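Local coordinates for two-domain protein containing predicted PHP-like metal-dependent phosphoesterase (Bacteroides vulgatus ATCC 8482, PDB 3E38) that is predicted to act as a zinc-dependent phosphoesterase of the PHP family, joined to an Ig-like domain, and may hydrolyse nucleic acid phosphodiesters, at the interface of chains A and B and the interface of chains A and C. Residues are numbered along the deposited sequence; one frame, centred on the assembly and turned at random. Chains: chain A/B/C, two-domain protein containing predicted PHP-like metal-dependent phosphoesterase.

Contact 1: the interface of chains A and B. Residues chain A 2-4, 44; chain B 303-307.
An antiparallel beta bridge between subunits forms this contact: the extended N-terminal segment of chain A lies along the start of strand 306-313 in the Ig-like domain of chain B. The amide N of A:Gln3 donates to the carbonyl O of B:Arg306 at 3.0 Å, nearly straight and in the carbonyl plane. The return bond, from B:Arg306 N to A:Gln3 O at 3.1 Å, is as straight, but its donor stands above the carbonyl plane. Before the bridge, the methyl CB of A:Ala2 touches CE2 of B:Tyr307 at 3.5 Å. After it, the A:Arg4 chain runs out extended, CG anti to the backbone N (chi1 178°), alongside B:His304, whose CB sits over the centre of one guanidinium face, 3.9 Å above the plane. The B:Pro303 carbonyl O accepts a hydrogen bond from its own chain's B:Thr305 OG1 at 2.9 Å. B:Arg306 bends at chi3 (68°), bringing its NH2 beside A:Gln3 CB, the last side-chain atom modelled there, and presenting its guanidinium edge in plane to the hydroxyl OH of A:Tyr44; the NH1-to-OH bond is weak at 3.4 Å. Helix 36-45 of chain A, which carries A:Tyr44, thus stands behind the N-terminal segment as it reaches the edge of the neighbour's Ig-like domain.

Contact 2: the interface of chains A and C. Residues chain A 45, 198, 200-201; chain C 45, 198, 200-201.
On each side the backbone makes the short helix 199-202, with A:Gln200 at phi/psi -68/-23° and C:Gln200 almost the same, so two equivalent turns face each other across a two-fold axis. Both glutamines set CG anti to the carbonyl carbon and bend at chi2 (99° in C:Gln200), which lays their chains obliquely across one another with the amide planes nearly parallel. CB of A:Gln200 meets CB of C:Gln200 at 3.7 Å. Each carboxamide then crosses the opposite threonine at about a right angle: NE2 of C:Gln200 donates to the hydroxyl OG1 of A:Thr201 at 2.7 Å, and NE2 of A:Gln200 to OG1 of C:Thr201 at 2.9 Å, each acceptor lying in the amide plane. Water 1 lies 2.5 Å from A:Thr201 OG1 and links it to NH2 of C:Arg45 at 3.3 Å; water 2 joins C:Thr201 OG1 to A:Arg45 NH1 likewise. An alanine here, lacking the carboxamide and CG of C:Gln200, would probably leave A:Thr201 OG1 without this donor and thin the packing against A:Gln200 CB, though the CB-CB contact would remain. Nearby, CB of A:Pro198 meets CB of C:Pro198 at 3.9 Å. Reciprocal amide-hydroxyl pairs and bridging waters help hold chains A and C together in the deposited assembly, which may reflect the natural oligomer.

Contact 3: the interface of chains A and C. Residues chain A 28, 33-35, 37-38, 198; chain C 28, 33-35, 38, 198.
Side-chain torsions set the pattern here: CG of A:Trp35 and C:Trp35 is anti to the backbone N (chi1 -167° and -170°), whereas CG of A:Leu33 and C:Leu33 is anti to the carbonyl carbon, and each leucine crosses the opposite tryptophan at about a right angle. Between them the loops pair as an antiparallel bridge centred on A:Val34 and C:Val34. The amide N of C:Trp35 donates to A:Leu33 O at 2.9 Å, and A:Trp35 N to C:Leu33 O at 2.9 Å; both bonds are nearly straight, though their donors sit well above the carbonyl planes. Branch CD2 of C:Leu33 reaches CB of A:Trp35 at 3.7 Å and also meets the pyrrole-ring carbon CD1. The benzo side of the same indole is met by C:Val28, whose CG1 touches CE3 of A:Trp35 at 3.7 Å, with the matching A:Val28 contact to C:Trp35. From helix 36-45, A:Val38 directs CG2 obliquely onto CB of C:Leu33 at 3.7 Å, while its CG1 points tip to tip toward C:Pro198 CG. Backbone pairing thus fixes the register of the two loops, and the apolar side chains around it join chains A and C in what may be a dimer interface of the protein.

Contact 1: the interface of chains A and B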
# COMPACT_ATOMS: atom_id res chain seq x y z
N ALA A 2 -4.56 -21.85 -3.04
CA ALA A 2 -4.49 -20.88 -1.89
C ALA A 2 -5.56 -19.82 -2.08
O ALA A 2 -5.37 -18.87 -2.83
CB ALA A 2 -3.13 -20.24 -1.84
N GLN A 3 -6.68 -19.97 -1.36
CA GLN A 3 -7.86 -19.08 -1.54
C GLN A 3 -8.08 -18.01 -0.46
O GLN A 3 -8.31 -18.35 0.72
CB GLN A 3 -9.14 -19.96 -1.63
N ARG A 4 -8.03 -16.73 -0.88
CA ARG A 4 -8.35 -15.59 0.03
C ARG A 4 -9.38 -14.60 -0.50
O ARG A 4 -9.21 -13.94 -1.52
CB ARG A 4 -7.15 -14.75 0.45
CG ARG A 4 -7.65 -13.59 1.35
CD ARG A 4 -6.58 -12.96 2.11
NE ARG A 4 -7.06 -11.96 3.07
CZ ARG A 4 -6.26 -11.39 3.98
NH1 ARG A 4 -4.98 -11.73 4.04
NH2 ARG A 4 -6.73 -10.50 4.84
N TYR A 44 -13.75 -14.24 -6.77
CA TYR A 44 -13.77 -14.80 -5.42
C TYR A 44 -12.95 -13.92 -4.48
O TYR A 44 -13.38 -13.53 -3.39
CB TYR A 44 -13.20 -16.21 -5.46
CG TYR A 44 -13.02 -16.78 -4.12
CD1 TYR A 44 -14.12 -17.23 -3.41
CD2 TYR A 44 -11.77 -16.89 -3.55
CE1 TYR A 44 -13.99 -17.76 -2.16
CE2 TYR A 44 -11.63 -17.43 -2.29
CZ TYR A 44 -12.74 -17.87 -1.60
OH TYR A 44 -12.65 -18.39 -0.34
N PRO B 303 -2.38 -15.08 6.22
CA PRO B 303 -3.57 -14.73 6.98
C PRO B 303 -4.82 -14.87 6.17
O PRO B 303 -4.87 -14.51 5.00
CB PRO B 303 -3.33 -13.26 7.33
CG PRO B 303 -1.80 -13.12 7.36
CD PRO B 303 -1.32 -14.05 6.31
N HIS B 304 -5.80 -15.42 6.86
CA HIS B 304 -7.18 -15.57 6.38
C HIS B 304 -7.26 -16.25 5.04
O HIS B 304 -8.05 -15.88 4.20
CB HIS B 304 -7.85 -14.20 6.36
CG HIS B 304 -7.79 -13.50 7.68
ND1 HIS B 304 -8.50 -13.93 8.78
CD2 HIS B 304 -7.06 -12.43 8.10
CE1 HIS B 304 -8.21 -13.17 9.82
NE2 HIS B 304 -7.33 -12.26 9.43
N THR B 305 -6.42 -17.25 4.87
CA THR B 305 -6.34 -18.02 3.63
C THR B 305 -6.50 -19.50 3.87
O THR B 305 -5.90 -20.04 4.76
CB THR B 305 -4.97 -17.78 2.96
OG1 THR B 305 -4.82 -16.36 2.77
CG2 THR B 305 -4.86 -18.51 1.62
N ARG B 306 -7.30 -20.13 3.01
CA ARG B 306 -7.57 -21.58 3.07
C ARG B 306 -6.74 -22.32 2.07
O ARG B 306 -6.66 -21.96 0.91
CB ARG B 306 -9.04 -21.87 2.76
CG ARG B 306 -9.42 -23.36 2.84
CD ARG B 306 -10.84 -23.61 2.40
NE ARG B 306 -10.99 -23.36 0.96
CZ ARG B 306 -11.51 -22.26 0.42
NH1 ARG B 306 -11.95 -21.29 1.21
NH2 ARG B 306 -11.58 -22.12 -0.92
N TYR B 307 -6.08 -23.37 2.54
CA TYR B 307 -5.25 -24.20 1.67
C TYR B 307 -5.74 -25.63 1.60
O TYR B 307 -6.25 -26.18 2.58
CB TYR B 307 -3.83 -24.24 2.19
CG TYR B 307 -3.18 -22.90 2.22
CD1 TYR B 307 -3.37 -22.04 3.30
CD2 TYR B 307 -2.37 -22.49 1.18
CE1 TYR B 307 -2.78 -20.80 3.32
CE2 TYR B 307 -1.77 -21.24 1.19
CZ TYR B 307 -1.98 -20.40 2.26
OH TYR B 307 -1.38 -19.17 2.29

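Contact 2: the interface of chains A and C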
# COMPACT_ATOMS: atom_id res chain seq x y z
N ARG A 45 -11.77 -13.57 -4.96
CA ARG A 45 -10.82 -12.76 -4.20
C ARG A 45 -11.39 -11.37 -3.90
O ARG A 45 -11.19 -10.84 -2.81
CB ARG A 45 -9.52 -12.68 -4.97
CG ARG A 45 -8.27 -12.48 -4.14
CD ARG A 45 -6.98 -12.73 -4.99
NE ARG A 45 -6.85 -11.80 -6.12
CZ ARG A 45 -6.79 -12.14 -7.40
NH1 ARG A 45 -6.78 -13.39 -7.75
NH2 ARG A 45 -6.71 -11.21 -8.33
N PRO A 198 -5.56 -8.55 -16.86
CA PRO A 198 -5.78 -9.11 -15.50
C PRO A 198 -6.35 -7.97 -14.65
O PRO A 198 -6.02 -6.82 -14.90
CB PRO A 198 -4.37 -9.52 -15.04
CG PRO A 198 -3.62 -9.75 -16.31
CD PRO A 198 -4.22 -8.81 -17.35
N GLN A 200 -5.93 -6.76 -11.75
CA GLN A 200 -5.01 -5.94 -10.99
C GLN A 200 -4.34 -4.88 -11.85
O GLN A 200 -3.83 -3.90 -11.35
CB GLN A 200 -3.88 -6.76 -10.32
CG GLN A 200 -4.32 -7.86 -9.34
CD GLN A 200 -4.33 -9.18 -10.00
OE1 GLN A 200 -4.68 -9.25 -11.17
NE2 GLN A 200 -3.84 -10.25 -9.30
N THR A 201 -4.30 -5.13 -13.13
CA THR A 201 -3.67 -4.23 -14.07
C THR A 201 -4.48 -2.96 -14.24
O THR A 201 -3.93 -1.88 -14.51
CB THR A 201 -3.38 -4.97 -15.44
OG1 THR A 201 -2.44 -6.03 -15.20
CG2 THR A 201 -2.80 -4.06 -16.46
N ARG C 45 6.83 -3.39 -17.23
CA ARG C 45 6.33 -2.69 -16.03
C ARG C 45 7.24 -2.89 -14.82
O ARG C 45 7.49 -1.95 -14.06
CB ARG C 45 4.90 -3.13 -15.72
CG ARG C 45 4.21 -2.28 -14.72
CD ARG C 45 2.67 -2.52 -14.73
NE ARG C 45 2.31 -3.90 -14.46
CZ ARG C 45 1.62 -4.70 -15.27
NH1 ARG C 45 1.13 -4.26 -16.42
NH2 ARG C 45 1.40 -5.95 -14.87
N PRO C 198 -1.27 -14.45 -13.33
CA PRO C 198 -0.82 -13.06 -13.55
C PRO C 198 0.25 -12.73 -12.47
O PRO C 198 0.24 -13.31 -11.37
CB PRO C 198 -2.12 -12.23 -13.40
CG PRO C 198 -3.21 -13.22 -13.84
CD PRO C 198 -2.73 -14.56 -13.27
N GLN C 200 0.83 -10.19 -10.64
CA GLN C 200 0.35 -9.51 -9.44
C GLN C 200 -0.32 -10.48 -8.48
O GLN C 200 -0.47 -10.20 -7.32
CB GLN C 200 -0.65 -8.40 -9.78
CG GLN C 200 -0.19 -7.33 -10.82
CD GLN C 200 -0.70 -7.58 -12.22
OE1 GLN C 200 -0.80 -8.72 -12.64
NE2 GLN C 200 -1.08 -6.50 -12.95
N THR C 201 -0.74 -11.62 -8.99
CA THR C 201 -1.46 -12.62 -8.21
C THR C 201 -0.52 -13.36 -7.25
O THR C 201 -0.95 -13.80 -6.16
CB THR C 201 -2.17 -13.65 -9.12
OG1 THR C 201 -3.31 -13.03 -9.75
CG2 THR C 201 -2.64 -14.83 -8.32
O HOH W 1 -0.92 -6.97 -16.91
O HOH W 2 -5.55 -13.95 -10.51

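Contact 3: the interface of chains A and C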
# COMPACT_ATOMS: atom_id res chain seq x y z
N VAL A 28 -9.47 -14.80 -23.04
CA VAL A 28 -8.75 -15.10 -24.26
C VAL A 28 -9.66 -15.66 -25.35
O VAL A 28 -9.26 -15.71 -26.49
CB VAL A 28 -7.49 -16.10 -24.04
CG1 VAL A 28 -6.38 -15.42 -23.23
CG2 VAL A 28 -7.89 -17.41 -23.45
N LEU A 33 -7.47 -11.15 -21.95
CA LEU A 33 -6.05 -11.50 -21.89
C LEU A 33 -5.68 -12.53 -20.85
O LEU A 33 -4.48 -12.82 -20.62
CB LEU A 33 -5.23 -10.22 -21.67
CG LEU A 33 -5.21 -9.31 -22.92
CD1 LEU A 33 -4.52 -8.03 -22.63
CD2 LEU A 33 -4.51 -9.95 -24.12
N VAL A 34 -6.72 -13.11 -20.25
CA VAL A 34 -6.56 -14.16 -19.24
C VAL A 34 -7.39 -15.38 -19.55
O VAL A 34 -8.43 -15.32 -20.23
CB VAL A 34 -6.98 -13.70 -17.82
CG1 VAL A 34 -6.16 -12.47 -17.39
CG2 VAL A 34 -8.48 -13.41 -17.75
N TRP A 35 -6.88 -16.49 -19.06
CA TRP A 35 -7.61 -17.76 -19.15
C TRP A 35 -8.92 -17.60 -18.35
O TRP A 35 -8.97 -16.91 -17.28
CB TRP A 35 -6.72 -18.94 -18.66
CG TRP A 35 -7.26 -20.31 -19.00
CD1 TRP A 35 -7.74 -21.23 -18.13
CD2 TRP A 35 -7.38 -20.89 -20.32
NE1 TRP A 35 -8.15 -22.35 -18.81
CE2 TRP A 35 -7.94 -22.17 -20.15
CE3 TRP A 35 -7.05 -20.47 -21.61
CZ2 TRP A 35 -8.19 -23.02 -21.22
CZ3 TRP A 35 -7.32 -21.31 -22.68
CH2 TRP A 35 -7.88 -22.58 -22.48
N THR A 37 -10.58 -19.26 -16.20
CA THR A 37 -10.65 -19.65 -14.80
C THR A 37 -10.14 -18.52 -13.94
O THR A 37 -10.58 -18.34 -12.82
CB THR A 37 -9.93 -20.94 -14.53
OG1 THR A 37 -8.62 -20.88 -15.09
CG2 THR A 37 -10.69 -22.09 -15.11
N VAL A 38 -9.29 -17.68 -14.52
CA VAL A 38 -8.77 -16.52 -13.80
C VAL A 38 -9.92 -15.54 -13.39
O VAL A 38 -9.89 -14.95 -12.36
CB VAL A 38 -7.65 -15.75 -14.61
CG1 VAL A 38 -7.21 -14.49 -13.89
CG2 VAL A 38 -6.45 -16.62 -14.85
N PRO A 198 -5.56 -8.55 -16.86
CA PRO A 198 -5.78 -9.11 -15.50
C PRO A 198 -6.35 -7.97 -14.65
O PRO A 198 -6.02 -6.82 -14.90
CB PRO A 198 -4.37 -9.52 -15.04
CG PRO A 198 -3.62 -9.75 -16.31
CD PRO A 198 -4.22 -8.81 -17.35
N VAL C 28 -0.78 -19.36 -21.63
CA VAL C 28 -1.85 -20.30 -21.88
C VAL C 28 -1.49 -21.36 -22.97
O VAL C 28 -2.29 -22.26 -23.27
CB VAL C 28 -3.17 -19.55 -22.35
CG1 VAL C 28 -3.81 -18.79 -21.19
CG2 VAL C 28 -2.88 -18.66 -23.52
N LEU C 33 -1.51 -18.94 -17.36
CA LEU C 33 -2.91 -18.46 -17.31
C LEU C 33 -3.17 -17.15 -17.97
O LEU C 33 -4.28 -16.62 -17.88
CB LEU C 33 -3.41 -18.41 -15.85
CG LEU C 33 -3.67 -19.75 -15.17
CD1 LEU C 33 -3.75 -19.52 -13.69
CD2 LEU C 33 -4.98 -20.46 -15.71
N VAL C 34 -2.16 -16.64 -18.67
CA VAL C 34 -2.26 -15.38 -19.41
C VAL C 34 -1.87 -15.52 -20.88
O VAL C 34 -1.11 -16.42 -21.29
CB VAL C 34 -1.36 -14.28 -18.77
CG1 VAL C 34 -1.86 -13.98 -17.34
CG2 VAL C 34 0.17 -14.66 -18.78
N TRP C 35 -2.42 -14.62 -21.68
CA TRP C 35 -2.04 -14.51 -23.08
C TRP C 35 -0.55 -14.09 -23.18
O TRP C 35 -0.08 -13.32 -22.36
CB TRP C 35 -2.93 -13.50 -23.79
CG TRP C 35 -2.74 -13.53 -25.22
CD1 TRP C 35 -2.11 -12.61 -25.95
CD2 TRP C 35 -3.21 -14.53 -26.13
NE1 TRP C 35 -2.13 -12.96 -27.27
CE2 TRP C 35 -2.80 -14.14 -27.42
CE3 TRP C 35 -3.91 -15.74 -25.99
CZ2 TRP C 35 -3.10 -14.88 -28.57
CZ3 TRP C 35 -4.18 -16.50 -27.15
CH2 TRP C 35 -3.78 -16.06 -28.41
N VAL C 38 0.99 -10.59 -22.33
CA VAL C 38 0.95 -10.10 -20.97
C VAL C 38 2.32 -10.27 -20.33
O VAL C 38 2.71 -9.45 -19.50
CB VAL C 38 -0.08 -10.89 -20.13
CG1 VAL C 38 -0.05 -10.47 -18.67
CG2 VAL C 38 -1.43 -10.72 -20.70
N PRO C 198 -1.27 -14.45 -13.33
CA PRO C 198 -0.82 -13.06 -13.55
C PRO C 198 0.25 -12.73 -12.47
O PRO C 198 0.24 -13.31 -11.37
CB PRO C 198 -2.12 -12.23 -13.40
CG PRO C 198 -3.21 -13.22 -13.84
CD PRO C 198 -2.73 -14.56 -13.27

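Contact 2 and contact 3 belong to one two-fold interface between chains A and C; their C-alpha centres lie about 10 Å apart and they share A:Pro198 and C:Pro198, so a polar patch and an apolar one adjoin. Contact 1, about 17 Å from contact 2 and 21 Å from contact 3, instead joins chain A to chain B through the N-terminal segment. Helix 36-45 of chain A takes part in all three, meeting chain B through A:Tyr44 and chain C through A:Thr37, A:Val38 and A:Arg45. Both kinds of interface therefore converge on one region of chain A, consistent with a four-copy assembly whose natural relevance the structure alone does not show.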